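Local coordinates for hypothetical protein, IPT/TIG domain protein (Bacteroides ovatus, PDB 4HW6) that is of unknown function but probably binds carbohydrate as an auxiliary nutrient-binding protein, joining an IPT/TIG domain to a six-bladed beta-propeller, at residues Met144-Asn149 with Ser406-Met411; Gly340-Asn345 with Tyr355-Cys360; Ser75-Gly80 with Phe103-Asn108; Lys24-Glu29 with Val37-Asn42. One frame throughout, in Å; residues are numbered along the deposited sequence. Where two conformers were deposited one is given.

Contact 1 of 4, residues Met144-Asn149 with Ser406-Met411; sequences MMFDPN and SIAYDM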
loop_
_atom_site.group_PDB
_atom_site.type_symbol
_atom_site.label_atom_id
_atom_site.label_comp_id
_atom_site.label_asym_id
_atom_site.label_seq_id
_atom_site.Cartn_x
_atom_site.Cartn_y
_atom_site.Cartn_z
HETATM N N MSE A 144 3.843 -9.175 -2.502
HETATM C CA MSE A 144 4.288 -8.025 -3.295
HETATM C C MSE A 144 5.515 -7.353 -2.719
HETATM O O MSE A 144 5.732 -7.353 -1.495
HETATM C CB MSE A 144 3.222 -6.913 -3.284
HETATM C CG MSE A 144 2.014 -7.187 -4.007
HETATM SE SE MSE A 144 0.765 -5.704 -3.627
HETATM C CE MSE A 144 -0.486 -6.272 -4.983
HETATM N N MSE A 145 6.294 -6.732 -3.606
HETATM C CA MSE A 145 7.427 -5.910 -3.172
HETATM C C MSE A 145 7.816 -4.899 -4.256
HETATM O O MSE A 145 7.999 -5.250 -5.425
HETATM C CB MSE A 145 8.585 -6.858 -2.880
HETATM C CG MSE A 145 9.871 -6.254 -2.520
HETATM SE SE MSE A 145 9.990 -5.758 -0.665
HETATM C CE MSE A 145 8.622 -6.840 0.160
ATOM N N PHE A 146 7.953 -3.629 -3.868
ATOM C CA PHE A 146 8.555 -2.643 -4.745
ATOM C C PHE A 146 10.074 -2.874 -4.805
ATOM O O PHE A 146 10.707 -3.199 -3.790
ATOM C CB PHE A 146 8.284 -1.205 -4.237
ATOM C CG PHE A 146 6.970 -0.625 -4.684
ATOM C CD1 PHE A 146 6.826 -0.152 -5.971
ATOM C CD2 PHE A 146 5.909 -0.481 -3.802
ATOM C CE1 PHE A 146 5.633 0.402 -6.401
ATOM C CE2 PHE A 146 4.714 0.086 -4.229
ATOM C CZ PHE A 146 4.582 0.519 -5.523
ATOM N N ASP A 147 10.657 -2.671 -5.981
ATOM C CA ASP A 147 12.108 -2.562 -6.121
ATOM C C ASP A 147 12.533 -1.277 -5.411
ATOM O O ASP A 147 12.107 -0.194 -5.806
ATOM C CB ASP A 147 12.486 -2.564 -7.600
ATOM C CG ASP A 147 13.973 -2.325 -7.856
ATOM O OD1 ASP A 147 14.743 -1.983 -6.928
ATOM O OD2 ASP A 147 14.356 -2.489 -9.026
ATOM N N PRO A 148 13.359 -1.386 -4.356
ATOM C CA PRO A 148 13.716 -0.176 -3.581
ATOM C C PRO A 148 14.560 0.875 -4.321
ATOM O O PRO A 148 14.670 2.018 -3.849
ATOM C CB PRO A 148 14.490 -0.745 -2.385
ATOM C CG PRO A 148 15.096 -1.991 -2.921
ATOM C CD PRO A 148 14.049 -2.587 -3.836
ATOM N N ASN A 149 15.137 0.510 -5.466
ATOM C CA ASN A 149 15.885 1.447 -6.290
ATOM C C ASN A 149 15.127 1.982 -7.507
ATOM O O ASN A 149 15.741 2.599 -8.375
ATOM C CB ASN A 149 17.187 0.793 -6.735
ATOM C CG ASN A 149 18.092 0.491 -5.567
ATOM O OD1 ASN A 149 18.367 -0.669 -5.251
ATOM N ND2 ASN A 149 18.519 1.539 -4.881
ATOM N N SER A 406 -1.775 -10.030 -0.320
ATOM C CA SER A 406 -0.577 -9.264 -0.449
ATOM C C SER A 406 -0.875 -7.769 -0.328
ATOM O O SER A 406 -2.014 -7.309 -0.566
ATOM C CB SER A 406 0.094 -9.612 -1.791
ATOM O OG SER A 406 -0.770 -9.329 -2.881
ATOM N N ILE A 407 0.135 -7.010 0.071
ATOM C CA ILE A 407 -0.014 -5.598 0.313
ATOM C C ILE A 407 1.298 -4.858 0.035
ATOM O O ILE A 407 2.396 -5.338 0.330
ATOM C CB ILE A 407 -0.565 -5.322 1.739
ATOM C CG1 ILE A 407 -0.861 -3.837 1.956
ATOM C CG2 ILE A 407 0.390 -5.888 2.812
ATOM C CD1 ILE A 407 -1.654 -3.554 3.235
ATOM N N ALA A 408 1.165 -3.666 -0.528
ATOM C CA ALA A 408 2.284 -2.745 -0.712
ATOM C C ALA A 408 1.799 -1.311 -0.513
ATOM O O ALA A 408 0.612 -1.014 -0.729
ATOM C CB ALA A 408 2.907 -2.929 -2.093
ATOM N N TYR A 409 2.680 -0.441 -0.026
ATOM C CA TYR A 409 2.346 0.963 0.122
ATOM C C TYR A 409 3.226 1.782 -0.790
ATOM O O TYR A 409 4.453 1.734 -0.692
ATOM C CB TYR A 409 2.486 1.439 1.583
ATOM C CG TYR A 409 2.002 2.859 1.720
ATOM C CD1 TYR A 409 0.642 3.160 1.701
ATOM C CD2 TYR A 409 2.893 3.906 1.805
ATOM C CE1 TYR A 409 0.197 4.467 1.782
ATOM C CE2 TYR A 409 2.444 5.222 1.916
ATOM C CZ TYR A 409 1.089 5.488 1.901
ATOM O OH TYR A 409 0.663 6.815 1.966
ATOM N N ASP A 410 2.582 2.542 -1.665
ATOM C CA ASP A 410 3.241 3.379 -2.643
ATOM C C ASP A 410 3.391 4.753 -2.017
ATOM O O ASP A 410 2.419 5.510 -1.925
ATOM C CB ASP A 410 2.364 3.429 -3.883
ATOM C CG ASP A 410 2.985 4.176 -5.045
ATOM O OD1 ASP A 410 3.833 5.077 -4.839
ATOM O OD2 ASP A 410 2.553 3.870 -6.184
HETATM N N MSE A 411 4.593 5.065 -1.545
HETATM C CA MSE A 411 4.855 6.357 -0.902
HETATM C C MSE A 411 4.791 7.507 -1.906
HETATM O O MSE A 411 4.426 8.639 -1.564
HETATM C CB MSE A 411 6.215 6.336 -0.199
HETATM C CG MSE A 411 6.290 5.393 0.998
HETATM SE SE MSE A 411 7.934 5.659 2.007
HETATM C CE MSE A 411 8.092 7.559 1.748
HETATM O O HOH W 1 5.086 -5.021 -0.114
#

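Contact 2 of 4, residues Gly340-Asn345 with Tyr355-Cys360; sequences GIFVKN and YDFYFC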
loop_
_atom_site.group_PDB
_atom_site.type_symbol
_atom_site.label_atom_id
_atom_site.label_comp_id
_atom_site.label_asym_id
_atom_site.label_seq_id
_atom_site.Cartn_x
_atom_site.Cartn_y
_atom_site.Cartn_z
ATOM N N GLY A 340 2.189 -8.403 5.585
ATOM C CA GLY A 340 2.108 -7.100 6.197
ATOM C C GLY A 340 3.261 -6.187 5.878
ATOM O O GLY A 340 4.341 -6.639 5.533
ATOM N N ILE A 341 3.030 -4.887 6.050
ATOM C CA ILE A 341 4.040 -3.870 5.802
ATOM C C ILE A 341 3.966 -2.770 6.843
ATOM O O ILE A 341 2.918 -2.501 7.416
ATOM C CB ILE A 341 3.872 -3.223 4.415
ATOM C CG1 ILE A 341 2.436 -2.654 4.250
ATOM C CG2 ILE A 341 4.197 -4.241 3.325
ATOM C CD1 ILE A 341 2.291 -1.766 3.037
ATOM N N PHE A 342 5.098 -2.114 7.061
ATOM C CA PHE A 342 5.166 -0.969 7.934
ATOM C C PHE A 342 4.922 0.328 7.179
ATOM O O PHE A 342 5.510 0.555 6.123
ATOM C CB PHE A 342 6.516 -0.938 8.616
ATOM C CG PHE A 342 6.693 -2.036 9.636
ATOM C CD1 PHE A 342 6.198 -1.882 10.916
ATOM C CD2 PHE A 342 7.359 -3.205 9.324
ATOM C CE1 PHE A 342 6.345 -2.887 11.878
ATOM C CE2 PHE A 342 7.503 -4.205 10.268
ATOM C CZ PHE A 342 7.024 -4.036 11.560
ATOM N N VAL A 343 4.067 1.179 7.728
ATOM C CA VAL A 343 3.728 2.438 7.109
ATOM C C VAL A 343 3.814 3.552 8.150
ATOM O O VAL A 343 3.244 3.448 9.244
ATOM C CB VAL A 343 2.313 2.375 6.478
ATOM C CG1 VAL A 343 1.937 3.715 5.887
ATOM C CG2 VAL A 343 2.248 1.281 5.423
ATOM N N LYS A 344 4.543 4.611 7.818
ATOM C CA LYS A 344 4.732 5.737 8.742
ATOM C C LYS A 344 3.406 6.397 9.098
ATOM O O LYS A 344 2.568 6.647 8.227
ATOM C CB LYS A 344 5.701 6.762 8.144
ATOM C CG LYS A 344 6.507 7.538 9.174
ATOM C CD LYS A 344 7.757 8.147 8.545
ATOM C CE LYS A 344 8.911 8.239 9.529
ATOM N NZ LYS A 344 10.067 8.980 8.950
ATOM N N ASN A 345 3.194 6.634 10.388
ATOM C CA ASN A 345 2.026 7.356 10.860
ATOM C C ASN A 345 2.513 8.690 11.436
ATOM O O ASN A 345 3.228 8.737 12.442
ATOM C CB ASN A 345 1.273 6.542 11.913
ATOM C CG ASN A 345 -0.006 7.204 12.371
ATOM O OD1 ASN A 345 -0.184 8.417 12.229
ATOM N ND2 ASN A 345 -0.898 6.421 12.939
ATOM N N TYR A 355 5.714 3.862 13.198
ATOM C CA TYR A 355 5.042 3.049 12.154
ATOM C C TYR A 355 3.846 2.270 12.663
ATOM O O TYR A 355 3.870 1.743 13.770
ATOM C CB TYR A 355 6.013 2.033 11.530
ATOM C CG TYR A 355 7.128 2.693 10.770
ATOM C CD1 TYR A 355 8.264 3.111 11.425
ATOM C CD2 TYR A 355 7.015 2.935 9.406
ATOM C CE1 TYR A 355 9.283 3.757 10.749
ATOM C CE2 TYR A 355 8.016 3.595 8.716
ATOM C CZ TYR A 355 9.157 3.982 9.393
ATOM O OH TYR A 355 10.187 4.640 8.756
ATOM N N ASP A 356 2.804 2.196 11.830
ATOM C CA ASP A 356 1.776 1.202 11.976
ATOM C C ASP A 356 2.111 0.016 11.059
ATOM O O ASP A 356 2.844 0.164 10.085
ATOM C CB ASP A 356 0.411 1.771 11.580
ATOM C CG ASP A 356 -0.273 2.536 12.699
ATOM O OD1 ASP A 356 -0.097 2.206 13.888
ATOM O OD2 ASP A 356 -1.048 3.476 12.385
ATOM N N PHE A 357 1.570 -1.152 11.380
ATOM C CA PHE A 357 1.773 -2.373 10.609
ATOM C C PHE A 357 0.428 -2.759 9.962
ATOM O O PHE A 357 -0.496 -3.219 10.650
ATOM C CB PHE A 357 2.298 -3.488 11.517
ATOM C CG PHE A 357 2.751 -4.728 10.775
ATOM C CD1 PHE A 357 3.878 -4.681 9.933
ATOM C CD2 PHE A 357 2.093 -5.941 10.947
ATOM C CE1 PHE A 357 4.318 -5.827 9.272
ATOM C CE2 PHE A 357 2.538 -7.076 10.293
ATOM C CZ PHE A 357 3.649 -7.012 9.466
ATOM N N TYR A 358 0.322 -2.561 8.646
ATOM C CA TYR A 358 -0.885 -2.924 7.887
ATOM C C TYR A 358 -0.719 -4.298 7.311
ATOM O O TYR A 358 0.300 -4.602 6.691
ATOM C CB TYR A 358 -1.134 -1.940 6.737
ATOM C CG TYR A 358 -1.608 -0.591 7.195
ATOM C CD1 TYR A 358 -0.741 0.337 7.788
ATOM C CD2 TYR A 358 -2.925 -0.209 6.986
ATOM C CE1 TYR A 358 -1.197 1.575 8.195
ATOM C CE2 TYR A 358 -3.402 1.005 7.421
ATOM C CZ TYR A 358 -2.544 1.893 8.004
ATOM O OH TYR A 358 -3.072 3.077 8.379
ATOM N N PHE A 359 -1.713 -5.151 7.509
ATOM C CA PHE A 359 -1.654 -6.487 6.992
ATOM C C PHE A 359 -2.960 -6.984 6.432
ATOM O O PHE A 359 -4.056 -6.544 6.828
ATOM C CB PHE A 359 -1.111 -7.480 8.044
ATOM C CG PHE A 359 -1.985 -7.647 9.262
ATOM C CD1 PHE A 359 -1.947 -6.747 10.313
ATOM C CD2 PHE A 359 -2.846 -8.729 9.368
ATOM C CE1 PHE A 359 -2.766 -6.910 11.427
ATOM C CE2 PHE A 359 -3.649 -8.901 10.484
ATOM C CZ PHE A 359 -3.613 -7.995 11.512
ATOM N N CYS A 360 -2.833 -7.921 5.484
ATOM C CA CYS A 360 -4.000 -8.571 4.918
ATOM C C CYS A 360 -4.384 -9.783 5.772
ATOM O O CYS A 360 -3.551 -10.634 6.056
ATOM C CB CYS A 360 -3.694 -9.018 3.501
ATOM S SG CYS A 360 -3.603 -7.592 2.403
#

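Contact 3 of 4, residues Ser75-Gly80 with Phe103-Asn108; sequences SKAYEG and FDYQYN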
loop_
_atom_site.group_PDB
_atom_site.type_symbol
_atom_site.label_atom_id
_atom_site.label_comp_id
_atom_site.label_asym_id
_atom_site.label_seq_id
_atom_site.Cartn_x
_atom_site.Cartn_y
_atom_site.Cartn_z
ATOM N N SER A 75 -11.996 17.712 -6.761
ATOM C CA SER A 75 -11.283 16.686 -6.010
ATOM C C SER A 75 -9.816 17.109 -5.915
ATOM O O SER A 75 -9.354 17.977 -6.667
ATOM C CB SER A 75 -11.438 15.304 -6.659
ATOM O OG SER A 75 -11.025 15.340 -8.003
ATOM N N LYS A 76 -9.105 16.501 -4.975
ATOM C CA LYS A 76 -7.670 16.704 -4.770
ATOM C C LYS A 76 -7.291 18.110 -4.274
ATOM O O LYS A 76 -6.158 18.530 -4.454
ATOM C CB LYS A 76 -6.860 16.358 -6.037
ATOM C CG LYS A 76 -7.168 14.993 -6.656
ATOM C CD LYS A 76 -6.125 14.609 -7.707
ATOM C CE LYS A 76 -6.743 14.267 -9.062
ATOM N NZ LYS A 76 -7.048 15.467 -9.907
ATOM N N ALA A 77 -8.217 18.799 -3.606
ATOM C CA ALA A 77 -7.985 20.162 -3.104
ATOM C C ALA A 77 -7.220 20.218 -1.771
ATOM O O ALA A 77 -7.375 21.171 -1.011
ATOM C CB ALA A 77 -9.317 20.884 -2.966
ATOM N N TYR A 78 -6.373 19.221 -1.509
ATOM C CA TYR A 78 -5.698 19.062 -0.213
ATOM C C TYR A 78 -4.985 20.320 0.287
ATOM O O TYR A 78 -5.123 20.677 1.456
ATOM C CB TYR A 78 -4.698 17.910 -0.261
ATOM C CG TYR A 78 -5.247 16.651 -0.891
ATOM C CD1 TYR A 78 -6.183 15.865 -0.227
ATOM C CD2 TYR A 78 -4.836 16.251 -2.157
ATOM C CE1 TYR A 78 -6.692 14.714 -0.807
ATOM C CE2 TYR A 78 -5.335 15.103 -2.744
ATOM C CZ TYR A 78 -6.271 14.344 -2.067
ATOM O OH TYR A 78 -6.772 13.218 -2.658
ATOM N N GLU A 79 -4.237 20.995 -0.583
ATOM C CA GLU A 79 -3.430 22.150 -0.152
ATOM C C GLU A 79 -4.320 23.308 0.285
ATOM O O GLU A 79 -3.941 24.124 1.118
ATOM C CB GLU A 79 -2.460 22.580 -1.248
ATOM C CG GLU A 79 -1.422 21.509 -1.567
ATOM C CD GLU A 79 -0.442 21.908 -2.656
ATOM O OE1 GLU A 79 -0.611 22.984 -3.274
ATOM O OE2 GLU A 79 0.508 21.136 -2.900
ATOM N N GLY A 80 -5.520 23.362 -0.272
ATOM C CA GLY A 80 -6.572 24.206 0.257
ATOM C C GLY A 80 -6.533 25.690 -0.072
ATOM O O GLY A 80 -7.472 26.385 0.257
ATOM N N PHE A 103 -8.966 26.455 2.543
ATOM C CA PHE A 103 -10.155 25.610 2.569
ATOM C C PHE A 103 -9.771 24.249 3.153
ATOM O O PHE A 103 -8.733 23.676 2.789
ATOM C CB PHE A 103 -10.733 25.469 1.150
ATOM C CG PHE A 103 -12.030 24.708 1.089
ATOM C CD1 PHE A 103 -13.227 25.328 1.400
ATOM C CD2 PHE A 103 -12.052 23.373 0.708
ATOM C CE1 PHE A 103 -14.433 24.634 1.353
ATOM C CE2 PHE A 103 -13.258 22.678 0.654
ATOM C CZ PHE A 103 -14.444 23.306 0.978
ATOM N N ASP A 104 -10.586 23.739 4.071
ATOM C CA ASP A 104 -10.329 22.427 4.687
ATOM C C ASP A 104 -11.015 21.345 3.858
ATOM O O ASP A 104 -12.187 21.029 4.040
ATOM C CB ASP A 104 -10.792 22.393 6.146
ATOM C CG ASP A 104 -10.540 21.043 6.823
ATOM O OD1 ASP A 104 -9.893 20.148 6.231
ATOM O OD2 ASP A 104 -10.994 20.879 7.972
ATOM N N TYR A 105 -10.251 20.784 2.939
ATOM C CA TYR A 105 -10.746 19.770 2.036
ATOM C C TYR A 105 -10.880 18.443 2.760
ATOM O O TYR A 105 -9.924 17.948 3.337
ATOM C CB TYR A 105 -9.794 19.635 0.852
ATOM C CG TYR A 105 -10.179 18.547 -0.117
ATOM C CD1 TYR A 105 -11.323 18.655 -0.889
ATOM C CD2 TYR A 105 -9.392 17.416 -0.275
ATOM C CE1 TYR A 105 -11.678 17.660 -1.785
ATOM C CE2 TYR A 105 -9.736 16.430 -1.177
ATOM C CZ TYR A 105 -10.881 16.553 -1.924
ATOM O OH TYR A 105 -11.219 15.560 -2.812
ATOM N N GLN A 106 -12.093 17.898 2.735
ATOM C CA GLN A 106 -12.408 16.663 3.412
ATOM C C GLN A 106 -12.602 15.582 2.374
ATOM O O GLN A 106 -13.136 15.825 1.294
ATOM C CB GLN A 106 -13.676 16.806 4.240
ATOM C CG GLN A 106 -13.576 17.859 5.333
ATOM C CD GLN A 106 -14.896 18.076 6.036
ATOM O OE1 GLN A 106 -15.963 18.010 5.416
ATOM N NE2 GLN A 106 -14.831 18.347 7.335
ATOM N N TYR A 107 -12.159 14.382 2.713
ATOM C CA TYR A 107 -12.233 13.272 1.799
ATOM C C TYR A 107 -12.105 11.977 2.588
ATOM O O TYR A 107 -11.381 11.900 3.596
ATOM C CB TYR A 107 -11.085 13.331 0.785
ATOM C CG TYR A 107 -9.744 13.292 1.465
ATOM C CD1 TYR A 107 -9.160 14.450 1.941
ATOM C CD2 TYR A 107 -9.086 12.088 1.690
ATOM C CE1 TYR A 107 -7.946 14.422 2.596
ATOM C CE2 TYR A 107 -7.872 12.052 2.340
ATOM C CZ TYR A 107 -7.306 13.225 2.795
ATOM O OH TYR A 107 -6.096 13.211 3.437
ATOM N N ASN A 108 -12.796 10.983 2.061
ATOM C CA ASN A 108 -12.721 9.622 2.559
ATOM C C ASN A 108 -11.762 8.805 1.715
ATOM O O ASN A 108 -11.508 9.123 0.543
ATOM C CB ASN A 108 -14.098 8.982 2.511
ATOM C CG ASN A 108 -15.080 9.656 3.446
ATOM O OD1 ASN A 108 -16.260 9.786 3.127
ATOM N ND2 ASN A 108 -14.589 10.102 4.606
HETATM O O HOH W 2 -9.582 13.774 -3.568
HETATM O O HOH W 3 -7.335 21.243 2.825
#

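Contact 4 of 4, residues Lys24-Glu29 with Val37-Asn42; sequences KFLPTE and VVYGRN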
loop_
_atom_site.group_PDB
_atom_site.type_symbol
_atom_site.label_atom_id
_atom_site.label_comp_id
_atom_site.label_asym_id
_atom_site.label_seq_id
_atom_site.Cartn_x
_atom_site.Cartn_y
_atom_site.Cartn_z
ATOM N N LYS A 24 -12.935 35.728 2.374
ATOM C CA LYS A 24 -13.374 34.514 3.070
ATOM C C LYS A 24 -14.211 33.656 2.152
ATOM O O LYS A 24 -14.511 34.054 1.036
ATOM C CB LYS A 24 -14.195 34.875 4.317
ATOM C CG LYS A 24 -15.574 35.453 4.025
ATOM C CD LYS A 24 -16.443 35.526 5.276
ATOM C CE LYS A 24 -17.739 36.270 4.980
ATOM N NZ LYS A 24 -18.707 36.246 6.115
ATOM N N PHE A 25 -14.594 32.481 2.638
ATOM C CA PHE A 25 -15.412 31.539 1.868
ATOM C C PHE A 25 -16.322 30.760 2.820
ATOM O O PHE A 25 -15.977 30.561 3.989
ATOM C CB PHE A 25 -14.523 30.589 1.066
ATOM C CG PHE A 25 -13.324 30.095 1.827
ATOM C CD1 PHE A 25 -13.412 28.973 2.646
ATOM C CD2 PHE A 25 -12.105 30.745 1.724
ATOM C CE1 PHE A 25 -12.306 28.534 3.370
ATOM C CE2 PHE A 25 -10.997 30.300 2.428
ATOM C CZ PHE A 25 -11.095 29.201 3.259
ATOM N N LEU A 26 -17.485 30.343 2.327
ATOM C CA LEU A 26 -18.413 29.523 3.119
ATOM C C LEU A 26 -18.978 28.395 2.242
ATOM O O LEU A 26 -19.356 28.632 1.094
ATOM C CB LEU A 26 -19.535 30.379 3.722
ATOM C CG LEU A 26 -19.133 31.405 4.805
ATOM C CD1 LEU A 26 -20.277 32.363 5.100
ATOM C CD2 LEU A 26 -18.673 30.731 6.092
ATOM N N PRO A 27 -19.009 27.154 2.766
ATOM C CA PRO A 27 -18.520 26.724 4.079
ATOM C C PRO A 27 -16.975 26.744 4.140
ATOM O O PRO A 27 -16.316 26.863 3.103
ATOM C CB PRO A 27 -19.072 25.293 4.210
ATOM C CG PRO A 27 -19.276 24.822 2.801
ATOM C CD PRO A 27 -19.564 26.041 1.974
ATOM N N THR A 28 -16.406 26.621 5.336
ATOM C CA THR A 28 -14.943 26.678 5.499
ATOM C C THR A 28 -14.295 25.303 5.247
ATOM O O THR A 28 -13.066 25.154 5.239
ATOM C CB THR A 28 -14.580 27.172 6.905
ATOM O OG1 THR A 28 -15.284 26.390 7.875
ATOM C CG2 THR A 28 -14.973 28.627 7.070
ATOM N N GLU A 29 -15.136 24.297 5.039
ATOM C CA GLU A 29 -14.674 22.942 4.794
ATOM C C GLU A 29 -15.683 22.206 3.931
ATOM O O GLU A 29 -16.819 22.632 3.788
ATOM C CB GLU A 29 -14.510 22.212 6.115
ATOM C CG GLU A 29 -15.828 21.972 6.828
ATOM C CD GLU A 29 -15.778 22.390 8.274
ATOM O OE1 GLU A 29 -15.617 23.608 8.535
ATOM O OE2 GLU A 29 -15.916 21.498 9.144
ATOM N N VAL A 37 -19.208 29.410 -1.616
ATOM C CA VAL A 37 -19.311 30.828 -1.928
ATOM C C VAL A 37 -18.031 31.509 -1.464
ATOM O O VAL A 37 -17.653 31.390 -0.292
ATOM C CB VAL A 37 -20.559 31.479 -1.293
ATOM C CG1 VAL A 37 -20.617 32.966 -1.649
ATOM C CG2 VAL A 37 -21.806 30.752 -1.772
ATOM N N VAL A 38 -17.350 32.184 -2.391
ATOM C CA VAL A 38 -16.129 32.925 -2.075
ATOM C C VAL A 38 -16.471 34.416 -2.042
ATOM O O VAL A 38 -17.181 34.902 -2.928
ATOM C CB VAL A 38 -15.021 32.592 -3.104
ATOM C CG1 VAL A 38 -13.745 33.371 -2.804
ATOM C CG2 VAL A 38 -14.776 31.075 -3.123
ATOM N N TYR A 39 -16.006 35.136 -1.011
ATOM C CA TYR A 39 -16.360 36.543 -0.810
ATOM C C TYR A 39 -15.092 37.377 -0.913
ATOM O O TYR A 39 -14.017 36.924 -0.526
ATOM C CB TYR A 39 -16.974 36.779 0.578
ATOM C CG TYR A 39 -18.275 36.068 0.837
ATOM C CD1 TYR A 39 -19.497 36.664 0.540
ATOM C CD2 TYR A 39 -18.283 34.798 1.389
ATOM C CE1 TYR A 39 -20.695 36.004 0.777
ATOM C CE2 TYR A 39 -19.467 34.132 1.632
ATOM C CZ TYR A 39 -20.672 34.734 1.329
ATOM O OH TYR A 39 -21.838 34.030 1.586
ATOM N N GLY A 40 -15.215 38.592 -1.422
ATOM C CA GLY A 40 -14.073 39.491 -1.475
ATOM C C GLY A 40 -14.353 40.712 -2.314
ATOM O O GLY A 40 -15.469 41.239 -2.281
ATOM N N ARG A 41 -13.342 41.175 -3.047
ATOM C CA ARG A 41 -13.501 42.366 -3.889
ATOM C C ARG A 41 -12.958 42.158 -5.294
ATOM O O ARG A 41 -11.920 41.523 -5.472
ATOM C CB ARG A 41 -12.783 43.596 -3.291
ATOM C CG ARG A 41 -13.005 43.857 -1.805
ATOM C CD ARG A 41 -13.471 45.284 -1.556
ATOM N NE ARG A 41 -14.908 45.407 -1.818
ATOM C CZ ARG A 41 -15.586 46.553 -1.874
ATOM N NH1 ARG A 41 -16.896 46.527 -2.118
ATOM N NH2 ARG A 41 -14.970 47.722 -1.699
ATOM N N ASN A 42 -13.650 42.743 -6.272
ATOM C CA ASN A 42 -13.137 42.919 -7.637
ATOM C C ASN A 42 -13.072 41.620 -8.439
ATOM O O ASN A 42 -12.130 41.387 -9.193
ATOM C CB ASN A 42 -11.776 43.647 -7.621
ATOM C CG ASN A 42 -11.440 44.316 -8.952
ATOM O OD1 ASN A 42 -12.328 44.707 -9.713
ATOM N ND2 ASN A 42 -10.152 44.456 -9.229
#

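Contact 1 of 4, residues Met144-Asn149 with Ser406-Met411
Strand segments 144-146 and 406-410 run in nearly the same direction, 20° apart, yet their short axes come no closer than 6.2 Å, too far for backbone pairing. One water spans the gap near the start of the contact, donating to M144 O (2.8 Å) and to I407 O (2.7 Å). Side chains fill the rest. M144, a selenomethionine, is extended beyond CG and lies along the partner strand: its SE stands 3.7 Å from A408 N and 3.8 Å from A408 CB, while CG passes S406 OG, which is hydrogen-bonded to I141 O. Further on, the F146 ring reaches the partner strand, CE2 lying 3.9 Å from Y409 O and 4.1 Å from A408 CB. Its CZ meets D410 obliquely, the carboxylate plane turned 66° from the ring. An alanine in place of F146 would probably lose this cover over A408 and D410 and loosen the packing. Each strand is an edge strand of its own sheet, and their side chains meet, as expected of adjoining propeller blades. D410 OD2 is held by Y417 and R413, so its charge is probably compensated by R413. Between the segments the join is apolar contact plus a bridging water, and Q339 adds a second bridge by bonding M144 O and I407 N.

Contact 2 of 4, residues Gly340-Asn345 with Tyr355-Cys360
Four backbone hydrogen bonds form the first shell: I341 and Y358 exchange a pair, as do V343 and D356, the straightest being V343 N to D356 O (2.8 Å, 169°). At the non-hydrogen-bonded pair between them, F357 turns an edge toward the face of F342, with centroids 4.7 Å apart and planes at 50°. F357 CD1 sits over the centre of the F342 ring. With CG anti to its backbone N (chi1 -171°), F357 also reaches back across G340, its CZ 3.6 Å from G340 CA; a beta carbon at that glycine would clash with the ring. On the other sheet face V343 CB packs against Y358 CD1 at 3.9 Å. Past the paired strands, N345 ND2 donates to D356 OD2 (3.0 Å) from above the carboxylate plane, while D356 OD1 is bonded to Y348 and N345 OD1 to A347 N, which together steady both groups. The hairpin of strands 337-344 and 355-361 closes one side of a five-stranded propeller blade. I341 and V343 pack on strand 404-410 of the adjoining blade, while F342 meets H281 edge-to-face and touches P282.

Contact 3 of 4, residues Ser75-Gly80 with Phe103-Asn108
Y105 is the main projection here, its ring laid against the turn that carries A77 and Y78. A77 CB presses on one face, 4.0 Å from the ring centroid and 28° off the normal, and the backbone at A77 N lies over the centre of the same ring. Y105 in turn points an edge toward the face of Y78 in an offset T-shaped stack, planes at 81°. Y78 passes the relation on: its own edge enters the face of Y107, centroids 5.1 Å apart and planes at 86°, so the three tyrosines interlock at steep angles. A water joins the Y78 and Y105 hydroxyls to K76 N. An alanine in place of Y105 would remove the ring that A77 and Y78 pack on and would probably loosen the turn and disturb the water site. At the other end, F103 N donates to G80 O (2.7 Å); G80 has positive phi, and a beta carbon there would run into F103 O. Strand 104-105 is the outermost strand beside strand 21-30, A77 and F103 reach I54 of strand 50-54, and Y78 and Y107 rest on P431, from the propeller's C-terminal strand 425-431.

Contact 4 of 4, residues Lys24-Glu29 with Val37-Asn42
Strand segments 24-26 and 37-41 pair antiparallel at 157°, with short axes 4.6 Å apart, as two arms of a beta hairpin. L26 and V37 exchange two backbone hydrogen bonds of 2.8 Å; at K24 and Y39 the bond from Y39 N to K24 O is equally short, but its return from K24 N to Y39 O is weak at 3.3 Å. K24, L26, V37 and Y39 share one face of the sheet. There the extended K24 chain runs obliquely across Y39, its CG 3.8 Å from Y39 CD2, while the distant NZ can offer at most a weak cation-pi attraction. L26 CD1 meets the Y39 ring at CE2 (4.0 Å), and V37 CG1 stands above a ring face, toward the rim. The reverse face carries F25 and V38, with F25 CB 4.2 Å from V38 CG2. F25 CG takes the crowded position between N and the carbonyl carbon (chi1 42°), and its ring leads away from V38. Both residues are buried, F25 on C99 and V82 and V38 on V84, consistent with the inner face. Within the IPT/TIG domain, strand 35-41 lies between strands 21-30 and 68-72.

The four contacts divide between two domains. Contacts 4 and 3 come first along the chain, in series, within the IPT/TIG range; their centres are 16 Å apart, and they touch where strand 104-105 adjoins strand 21-30, with D104 N near T28 O. Contacts 1 and 2 belong to the propeller, 12 Å apart between centres; contact 2 is nested in the long loop closed by contact 1, and I341 packs on strand 404-410. Contact 1 joins edges of the first and last blades, consistent with ring closure, while contact 2 builds the neighbouring blade. Centre to centre, contact 3 lies about 26 Å and contact 4 about 41 Å from contact 1, placing contact 3 nearer the junction.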